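Local coordinates for putative p22 protein (PDB 1YQF) that is of unknown function but belongs to the MAM33 family of mitochondrial proteins, with sequence similarity to human p32, and assembles as a trimer, at residues Glu72-Val77 and Glu167-Asp172; Cys63-Thr68 and Val180-Trp185. All blocks are in the same frame, centred on the assembly; numbering follows the deposited sequence.

Interaction 1. Residues Glu72-Val77 and Glu167-Asp172; sequences EGEDLV and EKRGVD
A buried, side-on salt bridge is what sets this contact apart: Arg169 turns the edge carrying NE and NH2 to the carboxylate of Glu74, giving one nitrogen to each oxygen. Arg169 NE reaches Glu74 OE1 at 2.8 Å, and the longer arm, Arg169 NH2 to Glu74 OE2, measures 3.2 Å but is almost straight, with an N-H...O angle of 174°. Each oxygen accepts through its syn lone pair, and the carboxylate and guanidinium planes are only 20° apart, so the two hydrogen bonds close a nearly flat ring. Both chains run out extended to meet there and cross at about a right angle.

The backbone behind Arg169 is the end of helix 156-168. Gly170, with positive phi, is the C' residue of a Schellman motif, its N bonded to Glu167 O at 3.1 Å, and Asp172 then serves as N-cap of helix 173-202. The contact thus sets the turn between the two C-terminal helices against strand 74-81 of the antiparallel sheet.

Leu76, two residues along the strand from Glu74, adds the apolar part. Its CD1 lies 3.8 Å from Arg169 CB, so the leucine packs across the arginine's aliphatic root. Leu76 CG stands beside its backbone N (chi1 -51°), which brings the branched end to Arg169, with CD1 at the backbone end of the arginine chain, close to its carbonyl O, and CD2 further out, near CD.

The guanidinium has further partners. NH1 bonds to Tyr165 O, the group makes a cation-pi contact with the Tyr165 side chain, and NH2 also bonds to Ser23 OG of the second subunit. Paired side-on with a buried arginine, Glu74 is probably held in its ionised form.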
ATOM      1  N   GLU A  72     -20.886   4.019  28.437  1.00 47.64           N
ATOM      2  CA  GLU A  72     -20.646   3.062  29.524  1.00 48.18           C
ATOM      3  C   GLU A  72     -19.159   2.947  29.881  1.00 47.15           C
ATOM      4  O   GLU A  72     -18.641   1.845  30.068  1.00 47.23           O
ATOM      5  CB  GLU A  72     -21.211   1.671  29.173  1.00 48.97           C
ATOM      6  CG  GLU A  72     -22.573   1.667  28.485  1.00 52.12           C
ATOM      7  CD  GLU A  72     -23.704   2.206  29.345  1.00 55.57           C
ATOM      8  OE1 GLU A  72     -23.504   2.441  30.556  1.00 57.89           O
ATOM      9  OE2 GLU A  72     -24.814   2.391  28.799  1.00 57.59           O
ATOM     10  N   GLY A  73     -18.473   4.087  29.956  1.00 46.05           N
ATOM     11  CA  GLY A  73     -17.053   4.120  30.275  1.00 45.00           C
ATOM     12  C   GLY A  73     -16.112   3.867  29.103  1.00 43.97           C
ATOM     13  O   GLY A  73     -14.905   4.085  29.220  1.00 43.98           O
ATOM     14  N   GLU A  74     -16.655   3.407  27.977  1.00 42.42           N
ATOM     15  CA  GLU A  74     -15.866   3.137  26.777  1.00 41.05           C
ATOM     16  C   GLU A  74     -15.666   4.418  25.967  1.00 39.50           C
ATOM     17  O   GLU A  74     -16.575   5.233  25.860  1.00 39.59           O
ATOM     18  CB  GLU A  74     -16.579   2.104  25.898  1.00 41.12           C
ATOM     19  CG  GLU A  74     -16.829   0.758  26.562  1.00 40.94           C
ATOM     20  CD  GLU A  74     -17.798  -0.112  25.783  1.00 41.89           C
ATOM     21  OE1 GLU A  74     -18.279   0.328  24.717  1.00 42.22           O
ATOM     22  OE2 GLU A  74     -18.081  -1.240  26.237  1.00 42.27           O
ATOM     23  N   ASP A  75     -14.478   4.584  25.394  1.00 37.49           N
ATOM     24  CA  ASP A  75     -14.208   5.683  24.471  1.00 36.03           C
ATOM     25  C   ASP A  75     -14.401   5.197  23.038  1.00 34.16           C
ATOM     26  O   ASP A  75     -13.621   4.387  22.546  1.00 33.36           O
ATOM     27  CB  ASP A  75     -12.783   6.203  24.661  1.00 36.29           C
ATOM     28  CG  ASP A  75     -12.571   6.833  26.022  1.00 37.70           C
ATOM     29  OD1 ASP A  75     -13.517   7.228  26.742  1.00 39.09           O
ATOM     30  OD2 ASP A  75     -11.401   6.965  26.445  1.00 39.97           O
ATOM     31  N   LEU A  76     -15.448   5.688  22.380  1.00 32.33           N
ATOM     32  CA  LEU A  76     -15.746   5.301  21.003  1.00 31.00           C
ATOM     33  C   LEU A  76     -15.205   6.326  20.011  1.00 30.21           C
ATOM     34  O   LEU A  76     -15.273   7.528  20.249  1.00 30.20           O
ATOM     35  CB  LEU A  76     -17.252   5.131  20.796  1.00 30.83           C
ATOM     36  CG  LEU A  76     -17.998   4.236  21.791  1.00 31.07           C
ATOM     37  CD1 LEU A  76     -19.491   4.265  21.498  1.00 31.92           C
ATOM     38  CD2 LEU A  76     -17.482   2.812  21.750  1.00 29.68           C
ATOM     39  N   VAL A  77     -14.660   5.836  18.902  1.00 29.37           N
ATOM     40  CA  VAL A  77     -14.205   6.693  17.812  1.00 28.77           C
ATOM     41  C   VAL A  77     -14.592   6.053  16.483  1.00 29.00           C
ATOM     42  O   VAL A  77     -14.262   4.904  16.233  1.00 29.59           O
ATOM     43  CB  VAL A  77     -12.678   6.907  17.848  1.00 28.42           C
ATOM     44  CG1 VAL A  77     -12.221   7.758  16.669  1.00 27.41           C
ATOM     45  CG2 VAL A  77     -12.249   7.564  19.160  1.00 27.72           C
ATOM     46  N   GLU A 167     -24.393  -1.744  17.062  1.00 40.31           N
ATOM     47  CA  GLU A 167     -25.635  -0.983  16.917  1.00 41.91           C
ATOM     48  C   GLU A 167     -26.068  -0.295  18.212  1.00 41.76           C
ATOM     49  O   GLU A 167     -26.514   0.856  18.182  1.00 41.56           O
ATOM     50  CB  GLU A 167     -26.758  -1.901  16.423  1.00 42.86           C
ATOM     51  CG  GLU A 167     -28.081  -1.198  16.162  1.00 46.44           C
ATOM     52  CD  GLU A 167     -29.129  -2.132  15.591  1.00 50.26           C
ATOM     53  OE1 GLU A 167     -28.892  -2.696  14.501  1.00 52.03           O
ATOM     54  OE2 GLU A 167     -30.187  -2.304  16.233  1.00 52.52           O
ATOM     55  N   LYS A 168     -25.945  -1.007  19.338  1.00 41.92           N
ATOM     56  CA  LYS A 168     -26.278  -0.457  20.655  1.00 42.21           C
ATOM     57  C   LYS A 168     -25.482   0.813  20.946  1.00 41.19           C
ATOM     58  O   LYS A 168     -25.973   1.720  21.612  1.00 40.79           O
ATOM     59  CB  LYS A 168     -26.004  -1.487  21.763  1.00 43.01           C
ATOM     60  CG  LYS A 168     -26.966  -2.678  21.799  1.00 46.09           C
ATOM     61  CD  LYS A 168     -26.668  -3.594  22.990  1.00 50.15           C
ATOM     62  CE  LYS A 168     -27.510  -4.867  22.955  1.00 52.14           C
ATOM     63  NZ  LYS A 168     -27.180  -5.804  24.069  1.00 53.42           N
ATOM     64  N   ARG A 169     -24.252   0.864  20.436  1.00 40.50           N
ATOM     65  CA  ARG A 169     -23.343   1.991  20.649  1.00 40.14           C
ATOM     66  C   ARG A 169     -23.460   3.137  19.632  1.00 39.98           C
ATOM     67  O   ARG A 169     -22.580   3.992  19.564  1.00 39.91           O
ATOM     68  CB  ARG A 169     -21.905   1.470  20.659  1.00 39.97           C
ATOM     69  CG  ARG A 169     -21.590   0.694  21.900  1.00 39.72           C
ATOM     70  CD  ARG A 169     -20.363  -0.190  21.790  1.00 38.86           C
ATOM     71  NE  ARG A 169     -20.129  -0.901  23.041  1.00 38.62           N
ATOM     72  CZ  ARG A 169     -20.894  -1.877  23.520  1.00 39.89           C
ATOM     73  NH1 ARG A 169     -21.970  -2.301  22.858  1.00 40.13           N
ATOM     74  NH2 ARG A 169     -20.580  -2.444  24.675  1.00 40.00           N
ATOM     75  N   GLY A 170     -24.535   3.161  18.853  1.00 39.80           N
ATOM     76  CA  GLY A 170     -24.746   4.221  17.876  1.00 39.94           C
ATOM     77  C   GLY A 170     -24.093   3.986  16.524  1.00 39.80           C
ATOM     78  O   GLY A 170     -24.214   4.825  15.631  1.00 39.80           O
ATOM     79  N   VAL A 171     -23.400   2.857  16.376  1.00 39.58           N
ATOM     80  CA  VAL A 171     -22.790   2.478  15.106  1.00 39.35           C
ATOM     81  C   VAL A 171     -23.826   1.689  14.308  1.00 40.64           C
ATOM     82  O   VAL A 171     -23.880   0.461  14.369  1.00 40.30           O
ATOM     83  CB  VAL A 171     -21.512   1.644  15.318  1.00 38.52           C
ATOM     84  CG1 VAL A 171     -20.840   1.329  13.984  1.00 37.22           C
ATOM     85  CG2 VAL A 171     -20.548   2.380  16.230  1.00 36.87           C
ATOM     86  N   ASP A 172     -24.646   2.423  13.564  1.00 42.28           N
ATOM     87  CA  ASP A 172     -25.799   1.855  12.863  1.00 43.63           C
ATOM     88  C   ASP A 172     -25.959   2.488  11.475  1.00 44.31           C
ATOM     89  O   ASP A 172     -25.019   3.089  10.954  1.00 44.73           O
ATOM     90  CB  ASP A 172     -27.066   2.039  13.718  1.00 43.89           C
ATOM     91  CG  ASP A 172     -27.255   3.471  14.190  1.00 44.47           C
ATOM     92  OD1 ASP A 172     -26.850   4.406  13.468  1.00 44.38           O
ATOM     93  OD2 ASP A 172     -27.803   3.757  15.279  1.00 45.97           O
TER

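Interaction 2. Residues Cys63-Thr68 and Val180-Trp185; sequences CTFDLT and VLYSFW
Over one face of the Phe65 ring, almost above its centre, stands Tyr182 CE2, 3.6 Å from the ring plane. Seen from the tyrosine, Phe65 lies at the ring edge, near the plane, while Trp185 CE3 from the next turn of the helix rests on one face of the Tyr182 ring, offset toward its rim. Phe65 and Tyr182 therefore form a T-shaped (edge-to-face) pair, with centroids 5.0 Å apart and planes at 74°.

The edge that points in is the CE2 side of the phenol. Tyr182 CE2 approaches Phe65 CE2 to 3.7 Å and Phe65 CZ to 3.8 Å. The hydroxyl overhangs the ring's rim, with Tyr182 OH 3.5 Å from Phe65 CE2 and 3.9 Å from Phe65 CD2. Tyr182 CG lies opposite its backbone N (chi1 -166°), a setting that swings the ring off helix 173-202 toward strand 64-71; the two side chains cross at about a right angle.

Here the long C-terminal helix lies against the antiparallel sheet. Tyr182 also touches Val56 and Tyr80 of the two strands flanking 64-71, and its ring meets that of Phe178 one turn earlier in the helix. Leu67, two residues on from Phe65, packs on Leu175 and Phe178 of the same helix.

No hydrogen bond joins the two segments: the attraction is that of a C-H edge, slightly positive, set against the electron-rich face of a phenylalanine, together with the dispersion forces of two buried rings.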
ATOM      1  N   CYS A  63      -8.381  15.516   5.355  1.00 35.93           N
ATOM      2  CA  CYS A  63      -9.734  15.074   5.032  1.00 35.23           C
ATOM      3  C   CYS A  63     -10.171  13.927   5.946  1.00 34.42           C
ATOM      4  O   CYS A  63     -11.118  13.212   5.643  1.00 34.00           O
ATOM      5  CB  CYS A  63      -9.802  14.652   3.566  1.00 35.15           C
ATOM      6  SG  CYS A  63      -9.948  16.072   2.469  1.00 37.17           S
ATOM      7  N   THR A  64      -9.474  13.767   7.068  1.00 33.75           N
ATOM      8  CA  THR A  64      -9.798  12.748   8.055  1.00 33.36           C
ATOM      9  C   THR A  64     -10.657  13.355   9.157  1.00 33.69           C
ATOM     10  O   THR A  64     -10.373  14.445   9.644  1.00 33.71           O
ATOM     11  CB  THR A  64      -8.515  12.183   8.666  1.00 32.92           C
ATOM     12  OG1 THR A  64      -7.659  11.693   7.628  1.00 32.90           O
ATOM     13  CG2 THR A  64      -8.810  10.955   9.515  1.00 32.47           C
ATOM     14  N   PHE A  65     -11.701  12.636   9.550  1.00 34.22           N
ATOM     15  CA  PHE A  65     -12.604  13.087  10.601  1.00 34.81           C
ATOM     16  C   PHE A  65     -12.864  11.970  11.601  1.00 34.73           C
ATOM     17  O   PHE A  65     -12.957  10.802  11.237  1.00 34.58           O
ATOM     18  CB  PHE A  65     -13.931  13.556  10.004  1.00 35.15           C
ATOM     19  CG  PHE A  65     -13.802  14.742   9.093  1.00 37.21           C
ATOM     20  CD1 PHE A  65     -13.472  14.572   7.754  1.00 39.70           C
ATOM     21  CD2 PHE A  65     -14.021  16.030   9.569  1.00 39.31           C
ATOM     22  CE1 PHE A  65     -13.355  15.671   6.900  1.00 40.80           C
ATOM     23  CE2 PHE A  65     -13.909  17.136   8.722  1.00 40.53           C
ATOM     24  CZ  PHE A  65     -13.575  16.955   7.387  1.00 40.93           C
ATOM     25  N   ASP A  66     -12.984  12.353  12.864  1.00 35.11           N
ATOM     26  CA  ASP A  66     -13.281  11.433  13.947  1.00 35.53           C
ATOM     27  C   ASP A  66     -14.601  11.831  14.585  1.00 35.93           C
ATOM     28  O   ASP A  66     -14.791  12.986  14.957  1.00 35.92           O
ATOM     29  CB  ASP A  66     -12.184  11.500  15.010  1.00 35.54           C
ATOM     30  CG  ASP A  66     -10.957  10.707  14.635  1.00 35.71           C
ATOM     31  OD1 ASP A  66     -10.838  10.284  13.464  1.00 37.46           O
ATOM     32  OD2 ASP A  66     -10.052  10.460  15.458  1.00 36.38           O
ATOM     33  N   LEU A  67     -15.507  10.869  14.705  1.00 36.49           N
ATOM     34  CA  LEU A  67     -16.713  11.037  15.501  1.00 36.82           C
ATOM     35  C   LEU A  67     -16.423  10.409  16.852  1.00 37.12           C
ATOM     36  O   LEU A  67     -16.174   9.212  16.929  1.00 36.73           O
ATOM     37  CB  LEU A  67     -17.888  10.329  14.839  1.00 36.89           C
ATOM     38  CG  LEU A  67     -18.417  10.994  13.572  1.00 37.53           C
ATOM     39  CD1 LEU A  67     -19.297  10.033  12.790  1.00 38.08           C
ATOM     40  CD2 LEU A  67     -19.188  12.246  13.936  1.00 37.30           C
ATOM     41  N   THR A  68     -16.443  11.214  17.911  1.00 38.04           N
ATOM     42  CA  THR A  68     -16.138  10.736  19.258  1.00 38.96           C
ATOM     43  C   THR A  68     -17.351  10.803  20.178  1.00 40.40           C
ATOM     44  O   THR A  68     -18.180  11.700  20.064  1.00 40.61           O
ATOM     45  CB  THR A  68     -14.993  11.557  19.876  1.00 38.62           C
ATOM     46  OG1 THR A  68     -15.372  12.940  19.968  1.00 38.86           O
ATOM     47  CG2 THR A  68     -13.764  11.557  18.975  1.00 37.80           C
ATOM     48  N   VAL A 180     -21.834   9.389   4.791  1.00 27.93           N
ATOM     49  CA  VAL A 180     -22.045   9.542   3.352  1.00 28.09           C
ATOM     50  C   VAL A 180     -22.404  10.989   3.019  1.00 28.39           C
ATOM     51  O   VAL A 180     -21.835  11.578   2.106  1.00 28.62           O
ATOM     52  CB  VAL A 180     -23.172   8.608   2.830  1.00 27.90           C
ATOM     53  CG1 VAL A 180     -23.449   8.853   1.349  1.00 27.61           C
ATOM     54  CG2 VAL A 180     -22.806   7.151   3.035  1.00 27.86           C
ATOM     55  N   LEU A 181     -23.347  11.545   3.772  1.00 28.78           N
ATOM     56  CA  LEU A 181     -23.823  12.912   3.564  1.00 29.06           C
ATOM     57  C   LEU A 181     -22.751  13.949   3.875  1.00 29.17           C
ATOM     58  O   LEU A 181     -22.664  14.975   3.204  1.00 29.36           O
ATOM     59  CB  LEU A 181     -25.060  13.191   4.429  1.00 29.07           C
ATOM     60  CG  LEU A 181     -26.398  12.594   3.983  1.00 29.40           C
ATOM     61  CD1 LEU A 181     -27.475  12.937   5.004  1.00 30.17           C
ATOM     62  CD2 LEU A 181     -26.805  13.076   2.594  1.00 28.76           C
ATOM     63  N   TYR A 182     -21.946  13.679   4.897  1.00 29.27           N
ATOM     64  CA  TYR A 182     -20.888  14.592   5.309  1.00 29.47           C
ATOM     65  C   TYR A 182     -19.756  14.566   4.292  1.00 29.22           C
ATOM     66  O   TYR A 182     -19.132  15.586   4.032  1.00 29.03           O
ATOM     67  CB  TYR A 182     -20.354  14.223   6.695  1.00 29.87           C
ATOM     68  CG  TYR A 182     -19.501  15.302   7.313  1.00 31.04           C
ATOM     69  CD1 TYR A 182     -20.070  16.300   8.089  1.00 32.36           C
ATOM     70  CD2 TYR A 182     -18.124  15.333   7.110  1.00 33.49           C
ATOM     71  CE1 TYR A 182     -19.292  17.299   8.658  1.00 33.62           C
ATOM     72  CE2 TYR A 182     -17.335  16.331   7.673  1.00 34.05           C
ATOM     73  CZ  TYR A 182     -17.925  17.309   8.446  1.00 34.43           C
ATOM     74  OH  TYR A 182     -17.155  18.298   9.008  1.00 36.94           O
ATOM     75  N   SER A 183     -19.509  13.398   3.705  1.00 29.47           N
ATOM     76  CA  SER A 183     -18.491  13.259   2.671  1.00 30.40           C
ATOM     77  C   SER A 183     -18.857  14.055   1.417  1.00 31.16           C
ATOM     78  O   SER A 183     -17.999  14.722   0.847  1.00 30.69           O
ATOM     79  CB  SER A 183     -18.271  11.789   2.317  1.00 30.36           C
ATOM     80  OG  SER A 183     -17.658  11.104   3.397  1.00 31.49           O
ATOM     81  N   PHE A 184     -20.124  13.991   1.000  1.00 32.27           N
ATOM     82  CA  PHE A 184     -20.593  14.753  -0.160  1.00 33.63           C
ATOM     83  C   PHE A 184     -20.422  16.244   0.100  1.00 33.16           C
ATOM     84  O   PHE A 184     -19.952  16.975  -0.765  1.00 33.25           O
ATOM     85  CB  PHE A 184     -22.076  14.478  -0.478  1.00 34.36           C
ATOM     86  CG  PHE A 184     -22.356  13.103  -1.048  1.00 38.10           C
ATOM     87  CD1 PHE A 184     -21.479  12.485  -1.939  1.00 41.43           C
ATOM     88  CD2 PHE A 184     -23.529  12.435  -0.703  1.00 40.50           C
ATOM     89  CE1 PHE A 184     -21.764  11.218  -2.459  1.00 42.60           C
ATOM     90  CE2 PHE A 184     -23.817  11.173  -1.222  1.00 41.57           C
ATOM     91  CZ  PHE A 184     -22.934  10.566  -2.098  1.00 42.13           C
ATOM     92  N   TRP A 185     -20.803  16.683   1.299  1.00 32.91           N
ATOM     93  CA  TRP A 185     -20.706  18.089   1.672  1.00 32.69           C
ATOM     94  C   TRP A 185     -19.257  18.550   1.701  1.00 32.36           C
ATOM     95  O   TRP A 185     -18.918  19.548   1.083  1.00 32.42           O
ATOM     96  CB  TRP A 185     -21.352  18.350   3.038  1.00 32.77           C
ATOM     97  CG  TRP A 185     -21.038  19.720   3.566  1.00 33.23           C
ATOM     98  CD1 TRP A 185     -21.637  20.890   3.211  1.00 33.52           C
ATOM     99  CD2 TRP A 185     -20.031  20.063   4.524  1.00 34.33           C
ATOM    100  NE1 TRP A 185     -21.070  21.942   3.890  1.00 33.66           N
ATOM    101  CE2 TRP A 185     -20.080  21.461   4.704  1.00 34.02           C
ATOM    102  CE3 TRP A 185     -19.083  19.326   5.250  1.00 36.49           C
ATOM    103  CZ2 TRP A 185     -19.230  22.138   5.581  1.00 35.47           C
ATOM    104  CZ3 TRP A 185     -18.235  20.001   6.123  1.00 37.43           C
ATOM    105  CH2 TRP A 185     -18.318  21.394   6.280  1.00 36.68           C
TER

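From the N terminus the chain runs through helix 23-39 and strand 55-58 before residues 63-68, half of interaction 2, lead it into strand 64-71; it then turns back into strand 74-81, which supplies residues 72-77 of interaction 1. The last three strands of the sheet and two shorter helices follow before helix 156-168 returns to the sheet, and residues 167-172 close the inner loop. Helix 173-202 starts directly afterwards, and its residues 180-185 close the outer one; interaction 1 is thus wholly enclosed by interaction 2. Their centres are about 17 Å apart, yet the neighbouring strands touch, with Val77 CG1 3.7 Å from Asp66 OD2. Together they fasten two adjacent strands to two consecutive helices.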